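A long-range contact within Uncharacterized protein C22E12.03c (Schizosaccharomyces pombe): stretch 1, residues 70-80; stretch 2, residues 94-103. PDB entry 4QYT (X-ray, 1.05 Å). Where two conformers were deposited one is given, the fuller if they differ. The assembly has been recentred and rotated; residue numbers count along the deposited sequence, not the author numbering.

Stretch 1 70-80: FAKQYDIAIIP
Stretch 2 (94-103) FVQQVVKEFY

Residues 94-102 belong to a helix that begins earlier in the chain, phi/psi near -60/-45 and drifting to -75/-29 at Phe102; it packs on Phe70 and Ala71, in a helix that also begins earlier, and on the strand Ile76-Ile79. Strand and helix run at 133° between their N-to-C directions, axes 9.6 Å apart at closest approach; the register sets CA of Phe70 7.2 Å from CA of Val98, CA of Ala77 7.4 Å from CA of Val99, and CA of Ile79 8.7 Å from CA of Val95. No hydrogen bond crosses; the side-chain contacts are apolar.

Phe94 (t, chi2 89°) starts sideways, but its ring reaches Phe70, CZ to CD2 3.7 Å, with planes at 80°. Val95 (t) meets Ile79 (m, t), CG1 to CD1 3.6 Å. Val98 (t) points its CA-to-CB bond toward stretch 1: CG2 sits over one face of the Phe70 ring (t, chi2 -83°), 3.8 Å from its centroid; CG1 lies 3.4 Å from Phe70 CE1 and 3.8 Å from Ala77 CB. Val99 (t) meets the same Ile79 CD1, with CG2 3.7 Å away. Glu101 (t, p) only skirts Ala71. Phe102 (m, chi2 23°), the most covered residue, sets its ring against the backbone leading into the strand: its CZ is 3.3 Å from Tyr74 O and 3.6 Å from Phe70 CE1, its CE2 3.7 Å from Asp75 O, its CE1 3.8 Å from Ala71 CB. Tyr103 then leaves helical phi/psi at -61/130.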

# COMPACT_ATOMS: atom_id res chain seq x y z
N PHE A 70 3.94 -26.84 1.40
CA PHE A 70 3.35 -25.54 1.15
C PHE A 70 1.94 -25.68 0.61
O PHE A 70 1.01 -25.00 1.05
CB PHE A 70 4.23 -24.75 0.19
CG PHE A 70 3.73 -23.35 -0.05
CD1 PHE A 70 2.74 -23.09 -0.98
CD2 PHE A 70 4.32 -22.28 0.57
CE1 PHE A 70 2.33 -21.80 -1.25
CE2 PHE A 70 3.96 -20.97 0.28
CZ PHE A 70 2.97 -20.73 -0.64
N ALA A 71 1.77 -26.59 -0.36
CA ALA A 71 0.48 -26.79 -0.97
C ALA A 71 -0.55 -27.39 -0.03
O ALA A 71 -1.75 -27.23 -0.22
CB ALA A 71 0.63 -27.67 -2.20
N LYS A 72 -0.08 -28.04 1.03
CA LYS A 72 -0.98 -28.51 2.09
C LYS A 72 -1.44 -27.39 3.01
O LYS A 72 -2.42 -27.55 3.72
CB LYS A 72 -0.30 -29.56 2.95
CG LYS A 72 -0.03 -30.86 2.23
CD LYS A 72 0.78 -31.84 3.07
CE LYS A 72 1.15 -33.12 2.34
NZ LYS A 72 1.99 -33.97 3.22
N GLN A 73 -0.74 -26.27 3.01
CA GLN A 73 -1.01 -25.15 3.91
C GLN A 73 -1.70 -23.97 3.25
O GLN A 73 -2.42 -23.23 3.94
CB GLN A 73 0.29 -24.66 4.56
CG GLN A 73 0.96 -25.70 5.43
CD GLN A 73 2.17 -25.14 6.15
OE1 GLN A 73 2.09 -24.11 6.82
NE2 GLN A 73 3.32 -25.80 6.01
N TYR A 74 -1.44 -23.73 1.98
CA TYR A 74 -1.88 -22.51 1.30
C TYR A 74 -2.57 -22.86 0.00
O TYR A 74 -2.23 -23.84 -0.67
CB TYR A 74 -0.69 -21.57 1.02
CG TYR A 74 -0.01 -21.09 2.24
CD1 TYR A 74 -0.57 -20.12 3.06
CD2 TYR A 74 1.23 -21.58 2.60
CE1 TYR A 74 0.07 -19.67 4.20
CE2 TYR A 74 1.88 -21.14 3.73
CZ TYR A 74 1.28 -20.19 4.56
OH TYR A 74 1.96 -19.77 5.69
N ASP A 75 -3.54 -22.02 -0.36
CA ASP A 75 -4.26 -22.13 -1.63
C ASP A 75 -3.91 -21.07 -2.64
O ASP A 75 -4.19 -21.24 -3.84
CB ASP A 75 -5.78 -22.08 -1.34
CG ASP A 75 -6.17 -23.06 -0.30
OD1 ASP A 75 -5.99 -24.27 -0.56
OD2 ASP A 75 -6.49 -22.64 0.83
N ILE A 76 -3.40 -19.93 -2.18
CA ILE A 76 -3.04 -18.82 -3.07
C ILE A 76 -1.60 -18.43 -2.71
O ILE A 76 -1.27 -18.28 -1.54
CB ILE A 76 -3.98 -17.61 -2.90
CG1 ILE A 76 -5.45 -18.00 -3.10
CG2 ILE A 76 -3.57 -16.47 -3.83
CD1 ILE A 76 -6.39 -16.82 -3.15
N ALA A 77 -0.80 -18.25 -3.76
CA ALA A 77 0.57 -17.75 -3.62
C ALA A 77 0.69 -16.44 -4.36
O ALA A 77 0.37 -16.41 -5.54
CB ALA A 77 1.56 -18.75 -4.18
N ILE A 78 1.16 -15.41 -3.68
CA ILE A 78 1.28 -14.07 -4.27
C ILE A 78 2.75 -13.65 -4.24
O ILE A 78 3.40 -13.69 -3.20
CB ILE A 78 0.40 -13.04 -3.51
CG1 ILE A 78 -1.06 -13.50 -3.45
CG2 ILE A 78 0.54 -11.66 -4.16
CD1 ILE A 78 -1.94 -12.61 -2.62
N ILE A 79 3.18 -13.13 -5.39
CA ILE A 79 4.55 -12.69 -5.60
C ILE A 79 4.48 -11.22 -5.98
O ILE A 79 4.02 -10.84 -7.08
CB ILE A 79 5.30 -13.50 -6.66
CG1 ILE A 79 5.12 -14.98 -6.35
CG2 ILE A 79 6.79 -13.17 -6.56
CD1 ILE A 79 5.73 -15.93 -7.34
N PRO A 80 4.85 -10.37 -5.02
CA PRO A 80 4.88 -8.94 -5.32
C PRO A 80 6.19 -8.55 -6.02
O PRO A 80 7.12 -9.35 -6.14
CB PRO A 80 4.75 -8.32 -3.92
CG PRO A 80 5.45 -9.33 -3.02
CD PRO A 80 5.17 -10.66 -3.61
N PHE A 94 12.26 -22.67 -4.26
CA PHE A 94 11.04 -22.94 -3.52
C PHE A 94 9.84 -22.21 -4.12
O PHE A 94 8.75 -22.77 -4.24
CB PHE A 94 11.24 -22.55 -2.08
CG PHE A 94 10.05 -22.80 -1.19
CD1 PHE A 94 9.91 -24.02 -0.57
CD2 PHE A 94 9.08 -21.83 -0.93
CE1 PHE A 94 8.85 -24.27 0.28
CE2 PHE A 94 8.02 -22.08 -0.08
CZ PHE A 94 7.92 -23.29 0.55
N VAL A 95 10.03 -20.92 -4.41
CA VAL A 95 8.96 -20.11 -5.00
C VAL A 95 8.54 -20.63 -6.36
O VAL A 95 7.36 -20.79 -6.66
CB VAL A 95 9.36 -18.63 -5.05
CG1 VAL A 95 8.31 -17.80 -5.75
CG2 VAL A 95 9.63 -18.09 -3.66
N GLN A 96 9.54 -20.94 -7.18
CA GLN A 96 9.28 -21.51 -8.50
C GLN A 96 8.50 -22.84 -8.40
O GLN A 96 7.60 -23.11 -9.21
CB GLN A 96 10.58 -21.75 -9.26
CG GLN A 96 11.40 -20.51 -9.53
CD GLN A 96 12.85 -20.86 -9.84
OE1 GLN A 96 13.22 -22.05 -9.92
NE2 GLN A 96 13.66 -19.84 -10.03
N GLN A 97 8.92 -23.69 -7.47
CA GLN A 97 8.28 -24.99 -7.27
C GLN A 97 6.83 -24.83 -6.85
O GLN A 97 5.95 -25.56 -7.31
CB GLN A 97 9.02 -25.77 -6.18
CG GLN A 97 10.41 -26.28 -6.59
CD GLN A 97 11.37 -26.58 -5.42
OE1 GLN A 97 11.10 -26.29 -4.25
NE2 GLN A 97 12.49 -27.14 -5.75
N VAL A 98 6.54 -23.88 -5.98
CA VAL A 98 5.16 -23.61 -5.59
C VAL A 98 4.37 -23.17 -6.80
O VAL A 98 3.24 -23.63 -7.01
CB VAL A 98 5.14 -22.53 -4.46
CG1 VAL A 98 3.77 -21.88 -4.32
CG2 VAL A 98 5.63 -23.12 -3.15
N VAL A 99 4.91 -22.21 -7.56
CA VAL A 99 4.19 -21.73 -8.73
C VAL A 99 3.89 -22.86 -9.75
O VAL A 99 2.78 -22.96 -10.27
CB VAL A 99 4.97 -20.53 -9.35
CG1 VAL A 99 4.55 -20.20 -10.77
CG2 VAL A 99 4.89 -19.33 -8.42
N LYS A 100 4.88 -23.67 -10.01
CA LYS A 100 4.71 -24.80 -10.92
C LYS A 100 3.69 -25.79 -10.40
O LYS A 100 2.87 -26.33 -11.18
CB LYS A 100 6.05 -25.50 -11.16
CG LYS A 100 7.00 -24.68 -11.99
CD LYS A 100 8.34 -25.34 -12.14
CE LYS A 100 8.27 -26.43 -13.20
NZ LYS A 100 8.01 -25.88 -14.58
N GLU A 101 3.73 -26.07 -9.10
CA GLU A 101 2.75 -26.98 -8.54
C GLU A 101 1.34 -26.43 -8.63
O GLU A 101 0.38 -27.18 -8.88
CB GLU A 101 3.07 -27.30 -7.08
CG GLU A 101 2.05 -28.20 -6.41
CD GLU A 101 1.87 -29.54 -7.10
OE1 GLU A 101 2.91 -30.12 -7.56
OE2 GLU A 101 0.74 -30.11 -6.98
N PHE A 102 1.20 -25.14 -8.36
CA PHE A 102 -0.11 -24.55 -8.32
C PHE A 102 -0.73 -24.36 -9.69
O PHE A 102 -1.94 -24.31 -9.82
CB PHE A 102 -0.09 -23.20 -7.58
CG PHE A 102 -0.14 -23.26 -6.08
CD1 PHE A 102 0.24 -24.36 -5.36
CD2 PHE A 102 -0.60 -22.16 -5.38
CE1 PHE A 102 0.16 -24.37 -4.00
CE2 PHE A 102 -0.66 -22.16 -4.01
CZ PHE A 102 -0.29 -23.27 -3.32
N TYR A 103 0.10 -24.17 -10.73
CA TYR A 103 -0.42 -23.75 -12.04
C TYR A 103 -1.38 -24.80 -12.57
O TYR A 103 -1.08 -25.98 -12.65
CB TYR A 103 0.71 -23.51 -13.02
CG TYR A 103 0.26 -22.89 -14.32
CD1 TYR A 103 -0.21 -21.60 -14.37
CD2 TYR A 103 0.18 -23.64 -15.48
CE1 TYR A 103 -0.68 -21.01 -15.53
CE2 TYR A 103 -0.27 -23.06 -16.67
CZ TYR A 103 -0.71 -21.75 -16.68
OH TYR A 103 -1.16 -21.19 -17.85